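Xyloglucanase (Paenibacillus pabuli, PDB 2JEP) is a glycoside hydrolase family 5 xyloglucanase that probably cleaves the backbone of xyloglucan, a plant cell wall polysaccharide. Local coordinates at residues Y157-W161 with F177-N181. Numbering follows the deposited sequence.
Sequences YKKVW and FESMN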
loop_
_atom_site.group_PDB
_atom_site.type_symbol
_atom_site.label_atom_id
_atom_site.label_comp_id
_atom_site.label_asym_id
_atom_site.label_seq_id
_atom_site.Cartn_x
_atom_site.Cartn_y
_atom_site.Cartn_z
ATOM N N TYR A 157 -13.995 -13.358 -4.236
ATOM C CA TYR A 157 -12.921 -12.876 -3.377
ATOM C C TYR A 157 -12.353 -13.976 -2.473
ATOM O O TYR A 157 -11.131 -14.135 -2.350
ATOM C CB TYR A 157 -13.461 -11.697 -2.566
ATOM C CG TYR A 157 -12.471 -10.986 -1.683
ATOM C CD1 TYR A 157 -11.469 -10.192 -2.229
ATOM C CD2 TYR A 157 -12.568 -11.055 -0.302
ATOM C CE1 TYR A 157 -10.610 -9.473 -1.424
ATOM C CE2 TYR A 157 -11.702 -10.352 0.512
ATOM C CZ TYR A 157 -10.719 -9.553 -0.043
ATOM O OH TYR A 157 -9.861 -8.860 0.795
ATOM N N LYS A 158 -13.242 -14.746 -1.840
ATOM C CA LYS A 158 -12.822 -15.888 -1.063
ATOM C C LYS A 158 -11.966 -16.846 -1.891
ATOM O O LYS A 158 -10.893 -17.270 -1.464
ATOM C CB LYS A 158 -14.047 -16.609 -0.477
ATOM C CG LYS A 158 -13.717 -17.911 0.296
ATOM C CD LYS A 158 -15.014 -18.615 0.673
ATOM C CE LYS A 158 -14.850 -20.002 1.213
ATOM N NZ LYS A 158 -16.222 -20.561 1.406
ATOM N N LYS A 159 -12.466 -17.242 -3.061
ATOM C CA LYS A 159 -11.748 -18.224 -3.871
ATOM C C LYS A 159 -10.397 -17.689 -4.352
ATOM O O LYS A 159 -9.418 -18.446 -4.410
ATOM C CB LYS A 159 -12.619 -18.662 -5.059
ATOM C CG LYS A 159 -13.831 -19.499 -4.676
ATOM C CD LYS A 159 -13.419 -20.875 -4.127
ATOM C CE LYS A 159 -14.564 -21.884 -4.086
ATOM N NZ LYS A 159 -13.997 -23.219 -3.670
ATOM N N VAL A 160 -10.344 -16.393 -4.695
ATOM C CA VAL A 160 -9.100 -15.772 -5.121
ATOM C C VAL A 160 -8.105 -15.775 -3.964
ATOM O O VAL A 160 -6.968 -16.217 -4.134
ATOM C CB VAL A 160 -9.380 -14.375 -5.693
ATOM C CG1 VAL A 160 -8.091 -13.558 -5.854
ATOM C CG2 VAL A 160 -10.114 -14.529 -7.017
ATOM N N TRP A 161 -8.510 -15.323 -2.763
ATOM C CA TRP A 161 -7.552 -15.349 -1.654
ATOM C C TRP A 161 -7.167 -16.754 -1.233
ATOM O O TRP A 161 -6.042 -16.972 -0.796
ATOM C CB TRP A 161 -8.017 -14.516 -0.448
ATOM C CG TRP A 161 -7.481 -13.131 -0.524
ATOM C CD1 TRP A 161 -8.181 -11.956 -0.666
ATOM C CD2 TRP A 161 -6.097 -12.761 -0.469
ATOM N NE1 TRP A 161 -7.314 -10.910 -0.699
ATOM C CE2 TRP A 161 -6.029 -11.367 -0.586
ATOM C CE3 TRP A 161 -4.910 -13.477 -0.297
ATOM C CZ2 TRP A 161 -4.816 -10.683 -0.573
ATOM C CZ3 TRP A 161 -3.721 -12.789 -0.293
ATOM C CH2 TRP A 161 -3.687 -11.412 -0.445
ATOM N N PHE A 177 0.249 -10.405 3.719
ATOM C CA PHE A 177 -0.842 -10.284 2.763
ATOM C C PHE A 177 -1.681 -9.056 3.133
ATOM O O PHE A 177 -2.033 -8.883 4.303
ATOM C CB PHE A 177 -1.782 -11.493 2.773
ATOM C CG PHE A 177 -1.149 -12.836 2.484
ATOM C CD1 PHE A 177 0.018 -12.981 1.764
ATOM C CD2 PHE A 177 -1.780 -13.984 2.900
ATOM C CE1 PHE A 177 0.545 -14.248 1.521
ATOM C CE2 PHE A 177 -1.274 -15.242 2.636
ATOM C CZ PHE A 177 -0.098 -15.371 1.961
ATOM N N GLU A 178 -2.041 -8.264 2.122
ATOM C CA GLU A 178 -2.869 -7.062 2.257
ATOM C C GLU A 178 -4.179 -7.329 1.496
ATOM O O GLU A 178 -4.175 -7.674 0.313
ATOM C CB GLU A 178 -2.113 -5.866 1.653
ATOM C CG GLU A 178 -2.842 -4.573 1.652
ATOM C CD GLU A 178 -2.073 -3.463 0.977
ATOM O OE1 GLU A 178 -1.034 -3.742 0.358
ATOM O OE2 GLU A 178 -2.505 -2.291 1.077
ATOM N N SER A 179 -5.295 -7.181 2.219
ATOM C CA SER A 179 -6.570 -7.686 1.726
ATOM C C SER A 179 -7.022 -7.096 0.406
ATOM O O SER A 179 -7.635 -7.779 -0.417
ATOM C CB SER A 179 -7.634 -7.423 2.764
ATOM O OG SER A 179 -7.768 -6.033 3.030
ATOM N N MET A 180 -6.728 -5.809 0.244
ATOM C CA MET A 180 -7.165 -5.041 -0.917
ATOM C C MET A 180 -6.487 -3.688 -0.788
ATOM O O MET A 180 -5.716 -3.475 0.154
ATOM C CB MET A 180 -8.702 -4.955 -0.960
ATOM C CG MET A 180 -9.304 -4.382 0.294
ATOM S SD MET A 180 -11.005 -4.959 0.583
ATOM C CE MET A 180 -11.424 -4.058 2.061
ATOM N N ASN A 181 -6.720 -2.819 -1.763
ATOM C CA ASN A 181 -5.982 -1.572 -1.854
ATOM C C ASN A 181 -6.834 -0.398 -1.383
ATOM O O ASN A 181 -7.017 -0.232 -0.164
ATOM C CB ASN A 181 -5.404 -1.425 -3.280
ATOM C CG ASN A 181 -4.637 -0.144 -3.484
ATOM O OD1 ASN A 181 -3.836 0.220 -2.620
ATOM N ND2 ASN A 181 -4.875 0.544 -4.609
#
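Trp-161 and Tyr-157, one helical turn apart, both bring a ring edge to the carbonyl oxygen of Ser-179. On the indole, Ser-179 O lies at the pyrrole edge near the ring plane, and Glu-178 O at the neighbouring benzo edge, 3.2 Å from CZ2. On the phenol, Ser-179 O again sits at the edge, while one face takes Trp-161 CD1, 3.5 Å above the plane and displaced toward the rim. The six-membered ring of the indole meets Phe-177 obliquely, planes at 35°, with CH2 of Trp-161 3.7 Å from CB of Phe-177. Two hydrogen bonds grip the buried Ser-179 O from opposite faces of its carbonyl plane. Tyr-157 OH donates to Ser-179 O from well above that plane (2.8 Å). Trp-161 NE1 donates to Ser-179 O nearly straight (3.2 Å, N-H...O 160°) and closer to the plane. With CG anti to the backbone N (chi1 -176°), the Tyr-157 ring extends from the helix toward this carbonyl. The doubly held carbonyl ties the loop just after strand 175-178 to helix 150-167, while Ser-179 OG hydrogen-bonds to OD1 of Asn-203. Glu-178 turns its CB away from 157-161, and its OE1 forms a salt bridge with Arg-87. In this (beta/alpha)8 barrel, helix 150-167 thus packs outside strand 175-178, which runs between parallel strands 125-128 and 222-225; Phe-206 of helix 193-211 meets Trp-161 edge-to-face and also touches Tyr-157.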